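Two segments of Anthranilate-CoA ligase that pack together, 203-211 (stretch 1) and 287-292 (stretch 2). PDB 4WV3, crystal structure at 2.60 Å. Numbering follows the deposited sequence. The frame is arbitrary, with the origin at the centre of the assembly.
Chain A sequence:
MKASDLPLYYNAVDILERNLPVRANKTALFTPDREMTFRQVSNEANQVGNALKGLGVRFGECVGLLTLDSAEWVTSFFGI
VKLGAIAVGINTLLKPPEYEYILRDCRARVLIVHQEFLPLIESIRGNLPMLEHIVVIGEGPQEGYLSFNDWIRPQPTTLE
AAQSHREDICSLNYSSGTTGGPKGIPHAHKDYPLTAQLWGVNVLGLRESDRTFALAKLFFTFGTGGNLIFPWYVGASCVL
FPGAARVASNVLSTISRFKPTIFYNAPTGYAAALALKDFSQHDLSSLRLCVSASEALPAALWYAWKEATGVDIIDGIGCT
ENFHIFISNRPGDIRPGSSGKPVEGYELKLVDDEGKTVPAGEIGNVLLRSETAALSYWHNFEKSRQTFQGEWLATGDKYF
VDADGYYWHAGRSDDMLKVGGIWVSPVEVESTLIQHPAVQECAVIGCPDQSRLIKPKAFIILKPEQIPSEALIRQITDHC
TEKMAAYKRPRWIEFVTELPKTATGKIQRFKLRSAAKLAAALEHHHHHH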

ATOM      1  N   VAL A 203      -4.582  15.568   7.952  1.00 18.26           N
ATOM      2  CA  VAL A 203      -3.130  15.427   8.036  1.00 17.25           C
ATOM      3  C   VAL A 203      -2.423  15.828   6.744  1.00 16.06           C
ATOM      4  O   VAL A 203      -1.560  16.706   6.748  1.00 17.03           O
ATOM      5  N   LEU A 204      -2.784  15.178   5.644  1.00 18.06           N
ATOM      6  CA  LEU A 204      -2.167  15.470   4.357  1.00 14.53           C
ATOM      7  C   LEU A 204      -2.599  16.839   3.847  1.00 19.88           C
ATOM      8  O   LEU A 204      -1.799  17.581   3.277  1.00 22.31           O
ATOM      9  N   GLY A 205      -3.869  17.169   4.057  1.00 16.39           N
ATOM     10  CA  GLY A 205      -4.396  18.456   3.646  1.00 13.52           C
ATOM     11  C   GLY A 205      -4.866  18.472   2.206  1.00 16.76           C
ATOM     12  O   GLY A 205      -4.705  19.472   1.506  1.00 18.18           O
ATOM     13  N   LEU A 206      -5.444  17.360   1.760  1.00 19.14           N
ATOM     14  CA  LEU A 206      -5.995  17.272   0.412  1.00 18.67           C
ATOM     15  C   LEU A 206      -7.131  18.265   0.207  1.00 22.67           C
ATOM     16  O   LEU A 206      -7.990  18.429   1.073  1.00 22.46           O
ATOM     17  N   ARG A 207      -7.127  18.924  -0.946  1.00 22.05           N
ATOM     18  CA  ARG A 207      -8.163  19.893  -1.280  1.00 16.13           C
ATOM     19  C   ARG A 207      -8.666  19.696  -2.708  1.00 17.03           C
ATOM     20  O   ARG A 207      -8.120  18.890  -3.461  1.00 17.00           O
ATOM     21  N   GLU A 208      -9.709  20.436  -3.070  1.00 20.34           N
ATOM     22  CA  GLU A 208     -10.369  20.277  -4.364  1.00 26.05           C
ATOM     23  C   GLU A 208      -9.457  20.611  -5.548  1.00 26.34           C
ATOM     24  O   GLU A 208      -9.599  20.043  -6.633  1.00 23.05           O
ATOM     25  N   SER A 209      -8.515  21.524  -5.333  1.00 24.72           N
ATOM     26  CA  SER A 209      -7.606  21.948  -6.395  1.00 16.06           C
ATOM     27  C   SER A 209      -6.474  20.948  -6.631  1.00 19.55           C
ATOM     28  O   SER A 209      -5.720  21.074  -7.595  1.00 23.46           O
ATOM     29  N   ASP A 210      -6.359  19.959  -5.750  1.00 16.42           N
ATOM     30  CA  ASP A 210      -5.290  18.968  -5.847  1.00 16.71           C
ATOM     31  C   ASP A 210      -5.525  17.934  -6.943  1.00 20.96           C
ATOM     32  O   ASP A 210      -6.638  17.782  -7.449  1.00 18.20           O
ATOM     33  N   ARG A 211      -4.456  17.231  -7.302  1.00 20.22           N
ATOM     34  CA  ARG A 211      -4.525  16.122  -8.244  1.00 16.00           C
ATOM     35  C   ARG A 211      -3.530  15.050  -7.818  1.00 16.31           C
ATOM     36  O   ARG A 211      -2.323  15.285  -7.802  1.00 15.78           O
ATOM     37  N   LEU A 287       4.125  19.132  -8.554  1.00 23.34           N
ATOM     38  CA  LEU A 287       4.135  18.529  -7.227  1.00 22.70           C
ATOM     39  C   LEU A 287       4.268  19.583  -6.134  1.00 20.62           C
ATOM     40  O   LEU A 287       5.141  20.449  -6.199  1.00 20.85           O
ATOM     41  N   ARG A 288       3.395  19.512  -5.135  1.00 18.72           N
ATOM     42  CA  ARG A 288       3.509  20.378  -3.967  1.00 15.18           C
ATOM     43  C   ARG A 288       3.821  19.534  -2.739  1.00 13.08           C
ATOM     44  O   ARG A 288       4.388  20.023  -1.762  1.00 13.64           O
ATOM     45  N   LEU A 289       3.455  18.258  -2.805  1.00 15.34           N
ATOM     46  CA  LEU A 289       3.713  17.318  -1.722  1.00 13.27           C
ATOM     47  C   LEU A 289       3.910  15.905  -2.255  1.00 16.61           C
ATOM     48  O   LEU A 289       3.331  15.525  -3.274  1.00 16.63           O
ATOM     49  N   CYS A 290       4.733  15.132  -1.556  1.00 17.98           N
ATOM     50  CA  CYS A 290       4.916  13.723  -1.873  1.00 14.11           C
ATOM     51  C   CYS A 290       4.649  12.880  -0.633  1.00 12.73           C
ATOM     52  O   CYS A 290       4.839  13.339   0.492  1.00 12.20           O
ATOM     53  N   VAL A 291       4.195  11.649  -0.846  1.00 12.43           N
ATOM     54  CA  VAL A 291       3.875  10.749   0.256  1.00 11.58           C
ATOM     55  C   VAL A 291       4.616   9.425   0.099  1.00 13.20           C
ATOM     56  O   VAL A 291       4.688   8.873  -1.000  1.00 10.21           O
ATOM     57  N   SER A 292       5.168   8.924   1.200  1.00 17.04           N
ATOM     58  CA  SER A 292       5.868   7.643   1.200  1.00 12.47           C
ATOM     59  C   SER A 292       5.312   6.711   2.270  1.00 13.44           C
ATOM     60  O   SER A 292       4.980   7.149   3.372  1.00 16.21           O
TER

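Arg-288 organises this contact. Its CA-to-CB bond points toward the other stretch, and with chi1 p and chi2 and chi3 both t the chain runs out extended before chi4, near 94°, turns the guanidinium. That turn sets its edge against Asp-210 in a two-pronged salt bridge: Arg-288 NE donates to Asp-210 OD1 and Arg-288 NH2 to Asp-210 OD2, each at 2.6 Å. Arg-288 NH2 also donates a hydrogen bond to Gly-205 O at 3.1 Å, while water 1 bridges from Leu-204 O (2.7 Å) to Arg-288 NH1 (3.2 Å).

Asp-210, chi1 m, is also tied into its own turn. In the type I turn from Arg-207 to Asp-210, Asp-210 N donates to Arg-207 O, and Arg-207 N returns a bond to Asp-210 OD2 at 3.0 Å. Gly-205, just past the helix, has positive phi, where a CB would jam against the preceding carbonyl.

With its edge occupied, the Arg-288 guanidinium still offers a face. Arg-207, chi1 p, lays its own guanidinium there, centres 3.5 Å apart and planes at 16°. Arg-207 NH2 lies 3.3 Å from Arg-288 NH1; both are donors, so no hydrogen bond forms, and the like charges sit close while Asp-210 pairs with the NE/NH2 edge of Arg-288.

The apolar part rests on three side chains. Leu-204 (t, p) starts sideways, but its CD1 reaches Val-291 CG2 (chi1 t) at 3.8 Å and Leu-289 CD1 (m, t) at 4.2 Å. Strand alternation points Leu-289 and Val-291 inward and Cys-290 away.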

ATOM      1  CB  VAL A 203      -2.719  13.993   8.419  1.00 17.40           C
ATOM      2  CG1 VAL A 203      -1.203  13.882   8.502  1.00 16.22           C
ATOM      3  CG2 VAL A 203      -3.360  13.595   9.739  1.00 13.61           C
ATOM      4  CB  LEU A 204      -2.516  14.392   3.330  1.00 12.22           C
ATOM      5  CG  LEU A 204      -1.869  14.579   1.956  1.00 14.80           C
ATOM      6  CD1 LEU A 204      -0.352  14.561   2.075  1.00 12.93           C
ATOM      7  CD2 LEU A 204      -2.349  13.521   0.980  1.00 12.84           C
ATOM      8  CB  LEU A 206      -6.492  15.856   0.116  1.00 17.93           C
ATOM      9  CG  LEU A 206      -5.479  14.880  -0.479  1.00 19.63           C
ATOM     10  CD1 LEU A 206      -6.154  13.567  -0.834  1.00 18.31           C
ATOM     11  CD2 LEU A 206      -4.813  15.490  -1.702  1.00 17.72           C
ATOM     12  CB  ARG A 207      -7.650  21.320  -1.066  1.00 16.00           C
ATOM     13  CG  ARG A 207      -6.309  21.607  -1.719  1.00 21.84           C
ATOM     14  CD  ARG A 207      -5.519  22.631  -0.917  1.00 21.94           C
ATOM     15  NE  ARG A 207      -4.250  22.969  -1.555  1.00 24.41           N
ATOM     16  CZ  ARG A 207      -3.271  23.645  -0.961  1.00 25.15           C
ATOM     17  NH1 ARG A 207      -3.409  24.050   0.295  1.00 24.36           N
ATOM     18  NH2 ARG A 207      -2.151  23.910  -1.619  1.00 23.39           N
ATOM     19  CB  GLU A 208     -11.649  21.123  -4.404  1.00 24.31           C
ATOM     20  CG  GLU A 208     -12.468  20.991  -5.680  1.00 31.43           C
ATOM     21  CD  GLU A 208     -12.129  22.058  -6.703  1.00 35.61           C
ATOM     22  OE1 GLU A 208     -11.494  23.065  -6.325  1.00 37.92           O
ATOM     23  OE2 GLU A 208     -12.497  21.890  -7.885  1.00 36.05           O
ATOM     24  CB  SER A 209      -7.027  23.328  -6.080  1.00 11.90           C
ATOM     25  OG  SER A 209      -6.334  23.317  -4.845  1.00 20.34           O
ATOM     26  CB  ASP A 210      -5.091  18.254  -4.507  1.00 16.57           C
ATOM     27  CG  ASP A 210      -4.222  19.040  -3.547  1.00 18.58           C
ATOM     28  OD1 ASP A 210      -3.260  19.690  -4.007  1.00 17.30           O
ATOM     29  OD2 ASP A 210      -4.501  19.005  -2.331  1.00 17.30           O
ATOM     30  CB  ARG A 211      -4.218  16.595  -9.663  1.00 15.00           C
ATOM     31  CG  ARG A 211      -4.121  15.471 -10.682  1.00 19.60           C
ATOM     32  CD  ARG A 211      -4.010  16.030 -12.089  1.00 20.67           C
ATOM     33  NE  ARG A 211      -5.156  16.869 -12.421  1.00 28.07           N
ATOM     34  CZ  ARG A 211      -5.265  17.581 -13.537  1.00 24.37           C
ATOM     35  NH1 ARG A 211      -4.290  17.563 -14.437  1.00 27.45           N
ATOM     36  NH2 ARG A 211      -6.348  18.315 -13.753  1.00 22.35           N
ATOM     37  CB  LEU A 287       5.283  17.524  -7.118  1.00 20.08           C
ATOM     38  CG  LEU A 287       4.942  16.033  -7.158  1.00 24.84           C
ATOM     39  CD1 LEU A 287       3.851  15.743  -8.173  1.00 17.84           C
ATOM     40  CD2 LEU A 287       6.189  15.220  -7.475  1.00 16.50           C
ATOM     41  CB  ARG A 288       2.231  21.198  -3.753  1.00 10.43           C
ATOM     42  CG  ARG A 288       1.038  20.405  -3.237  1.00 11.86           C
ATOM     43  CD  ARG A 288      -0.174  21.309  -3.041  1.00 12.18           C
ATOM     44  NE  ARG A 288      -1.317  20.599  -2.472  1.00 10.07           N
ATOM     45  CZ  ARG A 288      -1.597  20.554  -1.173  1.00 15.50           C
ATOM     46  NH1 ARG A 288      -0.817  21.178  -0.302  1.00 15.63           N
ATOM     47  NH2 ARG A 288      -2.660  19.886  -0.744  1.00 14.07           N
ATOM     48  CB  LEU A 289       2.562  17.324  -0.714  1.00 15.43           C
ATOM     49  CG  LEU A 289       2.574  18.401   0.371  1.00 21.60           C
ATOM     50  CD1 LEU A 289       1.360  18.256   1.275  1.00 20.39           C
ATOM     51  CD2 LEU A 289       3.861  18.328   1.178  1.00 17.18           C
ATOM     52  CB  CYS A 290       6.327  13.461  -2.401  1.00 16.97           C
ATOM     53  SG  CYS A 290       6.646  14.148  -4.043  1.00 27.75           S
ATOM     54  CB  VAL A 291       2.356  10.482   0.338  1.00 13.25           C
ATOM     55  CG1 VAL A 291       2.028   9.578   1.518  1.00 10.48           C
ATOM     56  CG2 VAL A 291       1.589  11.791   0.440  1.00 11.29           C
ATOM     57  CB  SER A 292       7.368   7.849   1.421  1.00 14.70           C
ATOM     58  OG  SER A 292       8.052   6.610   1.462  1.00 14.82           O
TER
HETATM   59  O   HOH W   1      -1.392  20.191   2.729  1.00  9.12           O